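PDB 3B4U: dihydrodipicolinate synthase from Agrobacterium tumefaciens, which probably catalyses the condensation of pyruvate with aspartate semialdehyde on the pathway to lysine, as a TIM-barrel lyase of the dihydrodipicolinate synthetase family. Local coordinates for residues Gln3-Ser8 with Cys38-Leu43; Leu7-Thr12 with Val213-Thr218; Asp187-Ile192 with Gly205-Ile210. All coordinates share one frame; numbering follows the deposited sequence.

Contact 1. Residues Gln3-Ser8 with Cys38-Leu43; sequences QKFGLS and CDSVTL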
# COMPACT_ATOMS: atom_id res chain seq x y z
N GLN B 3 11.38 -25.30 -19.75
CA GLN B 3 12.03 -24.55 -18.65
C GLN B 3 11.44 -23.15 -18.50
O GLN B 3 11.59 -22.53 -17.44
CB GLN B 3 13.55 -24.50 -18.85
CG GLN B 3 14.32 -23.49 -17.98
CD GLN B 3 14.70 -22.18 -18.70
OE1 GLN B 3 13.84 -21.35 -19.04
NE2 GLN B 3 16.00 -21.99 -18.92
N LYS B 4 10.76 -22.64 -19.52
CA LYS B 4 10.19 -21.30 -19.43
C LYS B 4 9.16 -21.23 -18.30
O LYS B 4 8.57 -22.23 -17.89
CB LYS B 4 9.53 -20.88 -20.75
CG LYS B 4 8.24 -21.65 -21.08
CD LYS B 4 7.41 -21.05 -22.25
CE LYS B 4 8.15 -20.99 -23.56
NZ LYS B 4 7.20 -20.66 -24.70
N PHE B 5 8.90 -20.02 -17.85
CA PHE B 5 7.87 -19.78 -16.86
C PHE B 5 6.51 -20.33 -17.29
O PHE B 5 5.84 -21.03 -16.52
CB PHE B 5 7.81 -18.28 -16.55
CG PHE B 5 6.79 -17.93 -15.51
CD1 PHE B 5 7.11 -17.94 -14.17
CD2 PHE B 5 5.49 -17.62 -15.86
CE1 PHE B 5 6.17 -17.65 -13.21
CE2 PHE B 5 4.53 -17.30 -14.92
CZ PHE B 5 4.88 -17.33 -13.58
N GLY B 6 6.09 -20.00 -18.50
CA GLY B 6 4.84 -20.51 -19.04
C GLY B 6 3.64 -19.67 -18.63
O GLY B 6 3.70 -18.45 -18.54
N LEU B 7 2.53 -20.36 -18.40
CA LEU B 7 1.28 -19.73 -18.02
C LEU B 7 1.01 -19.95 -16.54
O LEU B 7 0.94 -21.09 -16.08
CB LEU B 7 0.11 -20.30 -18.84
CG LEU B 7 -1.25 -19.73 -18.47
CD1 LEU B 7 -1.29 -18.19 -18.62
CD2 LEU B 7 -2.37 -20.38 -19.29
N SER B 8 0.80 -18.86 -15.83
CA SER B 8 0.34 -18.93 -14.46
C SER B 8 -1.02 -18.24 -14.36
O SER B 8 -1.18 -17.16 -14.89
CB SER B 8 1.37 -18.25 -13.54
OG SER B 8 1.10 -18.52 -12.17
N CYS B 38 -2.59 -24.28 -17.06
CA CYS B 38 -1.62 -23.48 -16.35
C CYS B 38 -0.47 -24.36 -15.89
O CYS B 38 -0.66 -25.47 -15.37
CB CYS B 38 -2.23 -22.80 -15.13
SG CYS B 38 -3.43 -21.52 -15.54
N ASP B 39 0.73 -23.82 -16.01
CA ASP B 39 1.94 -24.40 -15.45
C ASP B 39 2.08 -24.15 -13.95
O ASP B 39 2.74 -24.89 -13.25
CB ASP B 39 3.15 -23.84 -16.22
CG ASP B 39 3.05 -24.15 -17.69
OD1 ASP B 39 3.08 -25.36 -18.03
OD2 ASP B 39 2.93 -23.26 -18.54
N SER B 40 1.47 -23.07 -13.48
CA SER B 40 1.48 -22.71 -12.07
C SER B 40 0.27 -21.87 -11.77
O SER B 40 -0.46 -21.46 -12.67
CB SER B 40 2.78 -21.95 -11.72
OG SER B 40 2.81 -20.68 -12.36
N VAL B 41 0.09 -21.57 -10.48
CA VAL B 41 -0.88 -20.59 -10.05
C VAL B 41 -0.18 -19.56 -9.19
O VAL B 41 0.66 -19.89 -8.35
CB VAL B 41 -2.07 -21.27 -9.30
CG1 VAL B 41 -2.89 -22.17 -10.24
CG2 VAL B 41 -1.63 -22.07 -8.05
N THR B 42 -0.58 -18.32 -9.38
CA THR B 42 -0.05 -17.19 -8.61
C THR B 42 -1.13 -16.81 -7.60
O THR B 42 -2.24 -16.44 -7.97
CB THR B 42 0.30 -16.00 -9.49
OG1 THR B 42 1.36 -16.37 -10.35
CG2 THR B 42 0.74 -14.82 -8.67
N LEU B 43 -0.80 -16.95 -6.33
CA LEU B 43 -1.69 -16.60 -5.23
C LEU B 43 -1.39 -15.21 -4.74
O LEU B 43 -0.23 -14.80 -4.70
CB LEU B 43 -1.47 -17.57 -4.06
CG LEU B 43 -1.55 -19.05 -4.40
CD1 LEU B 43 -1.45 -19.86 -3.11
CD2 LEU B 43 -2.78 -19.41 -5.25
O HOH W 1 4.98 -20.83 -13.92
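Two neighbouring parallel strands, 6-10 and 40-43, meet here near their N-terminal ends in the buried interior. Ser8 pairs with Ser40, the short strand axes diverging by 42°. Backbone bonds are few: Asp39 N donates in plane to Leu7 O at 2.7 Å, though the bond is clearly bent, and Ser40 N reaches the same oxygen only weakly. Asp39 OD2 takes the Leu7 N-H through its anti lone pair at 2.9 Å and 170°; Arg222 forms a salt bridge to that oxygen. This is the join of a beta-alpha-beta unit, closed over helix 23-35, which opens the TIM barrel. Leu7 turns outward to helix 218-225, whereas Ser8 points inward with Ser40. Ser8 OG, anti to its backbone N, sits between two hydroxyls, 2.8 Å from Ser40 OG and 2.8 Å from Thr42 OG1, so three hydroxyls run in a hydrogen-bonded row. Ser40 OG takes the crowded position between N and carbonyl carbon (chi1 67°), from which it also binds a water at 2.7 Å. That water donates to Phe5 O. Its oxygen also lies over the centre of the Phe5 ring, 3.3 Å above the ring plane.

Contact 2. Residues Leu7-Thr12 with Val213-Thr218; sequences LSAALT and VANFLT
The carboxamide of Asn215 carries the polar part of this contact, reaching from the 3-10 turn 213-215 to the chain leaving strand 6-10. Its ND2 donates almost straight to Ala10 O, 2.8 Å away at 174°; the acceptor lies in the plane of the amide, although the donor stands above the plane of the Ala10 carbonyl. On the other branch, Asn215 OD1 accepts twice from one residue: Thr12 N at 3.1 Å and Thr12 OG1 at 3.3 Å. Both donors approach from above the amide carbonyl plane, not along a lone pair. His29 NE2 of helix 23-35 also bonds to OD1, and ND2 has a second acceptor in Gly212 O. Thr12 can offer both donors because OG1 occupies the crowded place between its N and carbonyl carbon (chi1 45°), while its CG2 runs alongside the amide, 3.9 Å from Asn215 ND2. Ala10 is the centre of an inverse gamma turn, a bend consistent with Ala10 O and Thr12 N both facing the same amide, one at each branch. Toward the start of strand 6-10, away from the amide, Leu7 CD1 meets Ala214 CB at 4.0 Å and Leu7 CD2 lies against Thr218. The loop is tied by Thr218 OG1 donating to Ala214 O at 2.7 Å, at the start of helix 218-225. With its nitrogen facing carbonyls and its oxygen facing an N-H and a hydroxyl, the buried amide has its flip settled and both polar atoms satisfied, joining the turn after the last barrel strand to the end of the first.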
# COMPACT_ATOMS: atom_id res chain seq x y z
N LEU B 7 2.53 -20.36 -18.40
CA LEU B 7 1.28 -19.73 -18.02
C LEU B 7 1.01 -19.95 -16.54
O LEU B 7 0.94 -21.09 -16.08
CB LEU B 7 0.11 -20.30 -18.84
CG LEU B 7 -1.25 -19.73 -18.47
CD1 LEU B 7 -1.29 -18.19 -18.62
CD2 LEU B 7 -2.37 -20.38 -19.29
N SER B 8 0.80 -18.86 -15.83
CA SER B 8 0.34 -18.93 -14.46
C SER B 8 -1.02 -18.24 -14.36
O SER B 8 -1.18 -17.16 -14.89
CB SER B 8 1.37 -18.25 -13.54
OG SER B 8 1.10 -18.52 -12.17
N ALA B 9 -2.00 -18.85 -13.67
CA ALA B 9 -3.23 -18.13 -13.38
C ALA B 9 -2.97 -17.09 -12.33
O ALA B 9 -2.36 -17.38 -11.30
CB ALA B 9 -4.30 -19.08 -12.89
N ALA B 10 -3.45 -15.86 -12.55
CA ALA B 10 -3.46 -14.83 -11.51
C ALA B 10 -4.70 -15.18 -10.68
O ALA B 10 -5.79 -14.66 -10.89
CB ALA B 10 -3.56 -13.42 -12.14
N LEU B 11 -4.55 -16.12 -9.75
CA LEU B 11 -5.69 -16.86 -9.24
C LEU B 11 -6.63 -15.95 -8.46
O LEU B 11 -6.21 -15.23 -7.56
CB LEU B 11 -5.22 -18.01 -8.33
CG LEU B 11 -6.22 -19.13 -8.17
CD1 LEU B 11 -6.26 -20.01 -9.42
CD2 LEU B 11 -5.91 -19.94 -6.91
N THR B 12 -7.91 -16.06 -8.73
CA THR B 12 -8.93 -15.38 -7.94
C THR B 12 -9.07 -16.06 -6.57
O THR B 12 -8.88 -17.26 -6.43
CB THR B 12 -10.26 -15.39 -8.72
OG1 THR B 12 -10.50 -16.70 -9.27
CG2 THR B 12 -10.23 -14.39 -9.87
N VAL B 213 -7.33 -13.47 -17.10
CA VAL B 213 -8.25 -14.14 -18.00
C VAL B 213 -8.08 -15.64 -17.96
O VAL B 213 -9.04 -16.37 -18.19
CB VAL B 213 -8.12 -13.54 -19.45
CG1 VAL B 213 -8.88 -14.37 -20.46
CG2 VAL B 213 -8.56 -12.07 -19.45
N ALA B 214 -6.88 -16.13 -17.64
CA ALA B 214 -6.63 -17.55 -17.53
C ALA B 214 -7.40 -18.21 -16.38
O ALA B 214 -7.43 -19.43 -16.33
CB ALA B 214 -5.12 -17.83 -17.37
N ASN B 215 -8.05 -17.44 -15.51
CA ASN B 215 -8.96 -18.05 -14.53
C ASN B 215 -10.20 -18.65 -15.20
O ASN B 215 -10.84 -19.50 -14.59
CB ASN B 215 -9.45 -17.01 -13.53
CG ASN B 215 -8.41 -16.66 -12.49
OD1 ASN B 215 -8.21 -17.42 -11.53
ND2 ASN B 215 -7.79 -15.52 -12.64
N PHE B 216 -10.54 -18.24 -16.42
CA PHE B 216 -11.77 -18.70 -17.05
C PHE B 216 -11.65 -19.02 -18.52
O PHE B 216 -12.61 -19.56 -19.06
CB PHE B 216 -12.95 -17.74 -16.76
CG PHE B 216 -12.74 -16.37 -17.31
CD1 PHE B 216 -13.11 -16.06 -18.61
CD2 PHE B 216 -12.19 -15.37 -16.54
CE1 PHE B 216 -12.89 -14.82 -19.14
CE2 PHE B 216 -11.97 -14.12 -17.08
CZ PHE B 216 -12.33 -13.84 -18.39
N LEU B 217 -10.52 -18.74 -19.16
CA LEU B 217 -10.24 -19.11 -20.56
C LEU B 217 -8.81 -19.67 -20.61
O LEU B 217 -7.93 -19.14 -21.30
CB LEU B 217 -10.44 -17.95 -21.53
CG LEU B 217 -11.89 -17.57 -21.83
CD1 LEU B 217 -11.92 -16.18 -22.50
CD2 LEU B 217 -12.56 -18.61 -22.71
N THR B 218 -8.55 -20.68 -19.81
CA THR B 218 -7.18 -21.15 -19.62
C THR B 218 -6.51 -21.60 -20.92
O THR B 218 -5.40 -21.16 -21.22
CB THR B 218 -7.11 -22.27 -18.58
OG1 THR B 218 -7.78 -21.86 -17.38
CG2 THR B 218 -5.66 -22.57 -18.29

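Contact 3. Residues Asp187-Ile192 with Gly205-Ile210; sequences DLAILI and GGQGAI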
# COMPACT_ATOMS: atom_id res chain seq x y z
N ASP B 187 16.95 -12.30 -21.40
CA ASP B 187 17.58 -13.41 -20.69
C ASP B 187 16.83 -13.79 -19.42
O ASP B 187 16.97 -14.90 -18.92
CB ASP B 187 19.08 -13.12 -20.42
CG ASP B 187 19.35 -11.83 -19.67
OD1 ASP B 187 18.77 -10.78 -19.92
OD2 ASP B 187 20.28 -11.84 -18.82
N LEU B 188 16.05 -12.85 -18.90
CA LEU B 188 15.17 -13.09 -17.76
C LEU B 188 13.83 -13.57 -18.28
O LEU B 188 13.56 -13.56 -19.47
CB LEU B 188 14.99 -11.80 -16.98
CG LEU B 188 16.26 -11.16 -16.43
CD1 LEU B 188 15.85 -9.92 -15.61
CD2 LEU B 188 17.09 -12.18 -15.67
N ALA B 189 12.97 -13.97 -17.36
CA ALA B 189 11.58 -14.34 -17.69
C ALA B 189 10.76 -13.03 -17.78
O ALA B 189 10.37 -12.45 -16.76
CB ALA B 189 11.02 -15.27 -16.64
N ILE B 190 10.52 -12.57 -19.00
CA ILE B 190 9.71 -11.36 -19.22
C ILE B 190 8.31 -11.83 -19.49
O ILE B 190 8.04 -12.49 -20.49
CB ILE B 190 10.27 -10.50 -20.36
CG1 ILE B 190 11.74 -10.14 -20.12
CG2 ILE B 190 9.40 -9.28 -20.57
CD1 ILE B 190 12.02 -9.43 -18.82
N LEU B 191 7.41 -11.49 -18.58
CA LEU B 191 6.03 -11.94 -18.58
C LEU B 191 5.17 -10.71 -18.90
O LEU B 191 5.45 -9.61 -18.46
CB LEU B 191 5.69 -12.52 -17.21
CG LEU B 191 6.66 -13.55 -16.67
CD1 LEU B 191 6.21 -14.02 -15.28
CD2 LEU B 191 6.83 -14.72 -17.61
N ILE B 192 4.12 -10.89 -19.70
CA ILE B 192 3.43 -9.74 -20.32
C ILE B 192 1.96 -9.75 -19.91
O ILE B 192 1.22 -10.68 -20.19
CB ILE B 192 3.60 -9.76 -21.86
CG1 ILE B 192 5.07 -9.59 -22.19
CG2 ILE B 192 2.72 -8.68 -22.50
CD1 ILE B 192 5.38 -9.88 -23.66
N GLY B 205 10.51 -13.76 -27.55
CA GLY B 205 11.28 -14.31 -26.45
C GLY B 205 10.63 -14.20 -25.09
O GLY B 205 11.20 -14.68 -24.10
N GLY B 206 9.45 -13.61 -24.99
CA GLY B 206 8.77 -13.59 -23.72
C GLY B 206 8.47 -14.97 -23.20
O GLY B 206 8.15 -15.88 -23.95
N GLN B 207 8.53 -15.14 -21.88
CA GLN B 207 8.37 -16.44 -21.23
C GLN B 207 6.99 -16.77 -20.75
O GLN B 207 6.81 -17.83 -20.17
CB GLN B 207 9.38 -16.60 -20.09
CG GLN B 207 10.77 -16.94 -20.54
CD GLN B 207 11.63 -17.47 -19.41
OE1 GLN B 207 11.16 -18.17 -18.52
NE2 GLN B 207 12.92 -17.12 -19.44
N GLY B 208 6.01 -15.90 -20.99
CA GLY B 208 4.65 -16.21 -20.67
C GLY B 208 3.91 -15.10 -19.95
O GLY B 208 4.04 -13.93 -20.29
N ALA B 209 3.05 -15.48 -18.99
CA ALA B 209 2.12 -14.54 -18.36
C ALA B 209 1.65 -15.06 -17.02
O ALA B 209 1.55 -16.28 -16.82
CB ALA B 209 0.89 -14.30 -19.28
N ILE B 210 1.32 -14.11 -16.16
CA ILE B 210 0.53 -14.33 -14.97
C ILE B 210 -0.81 -13.65 -15.27
O ILE B 210 -0.90 -12.44 -15.25
CB ILE B 210 1.20 -13.76 -13.71
CG1 ILE B 210 2.57 -14.43 -13.46
CG2 ILE B 210 0.28 -13.91 -12.51
CD1 ILE B 210 3.41 -13.76 -12.41
O HOH W 2 15.44 -17.03 -17.85
O HOH W 3 11.62 -13.63 -21.49
O HOH W 4 14.40 -15.99 -21.61
O HOH W 5 5.94 -13.17 -22.27
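Gln207 lies along strand 189-192, just ahead of strand 208-211, and its side chain runs back over Ala189. CB, directed at the other segment, packs 4.0 Å from Leu191 CD2. CG is anti to the carbonyl carbon, and the extended chain beyond it (chi2 -164°) passes over Ala189 CA. CD then comes 3.6 Å from Ala189 CB, with OE1 beside the same methyl at 3.5 Å, while NE2 lies over Ala189 CA. The amide tip thus rests on an apolar surface and finds its polar partners at the ends: OE1 accepts from Phe5 N, while NE2 donates to two waters, one held by Asp187 O and the other, weakly, by Leu188 O. The backbone of Gln207 adds a bond, its N donating to Ile190 O at 3.0 Å, bent to 150°. Past it, Ile192 N donates in plane to Gly208 O at 3.1 Å. Between these two bonds a water fills the place of a direct link, donating to Ile190 O at 2.8 Å and accepting from Gly208 N at 3.0 Å. Such a loosened seam matches the 61° between the strand axes. On one side Leu191 CD1 crosses Ile210 CD1 obliquely at 4.0 Å, next to Phe5; on the other Ile192 and Ala209 touch Leu198 of helix 195-203. That helix ends in a Schellman motif at Gly205, whose positive phi turns the chain toward Gly206. These are the seventh and eighth strands of a TIM barrel, adjoining at a seam held by two direct backbone bonds and by ordered water, which bridges Ile190 O and Gly208 N, too far apart to bond directly.

Contacts 1 and 3 are strand joins on either side of the 6-10/208-211 pairing; contact 2 packs the loop after 208-211 on the end of strand 6-10. Contacts 1 and 2 share strand 6-10, their centres about 10 Å apart: Thr42 N lies 2.8 Å from Ala9 O, a probable hydrogen bond. Contact 3 is also centred about 10 Å from contact 1, where Gly6 N and Gln207 O, 2.8 Å apart, probably bond strand 6-10 to strand 208-211. Contacts 2 and 3 have centres about 16 Å apart. Contact 2 is at the C-terminal end of strand 6-10, the barrel end at which TIM-barrel enzymes place their active sites; contact 1 lies nearer the opposite end.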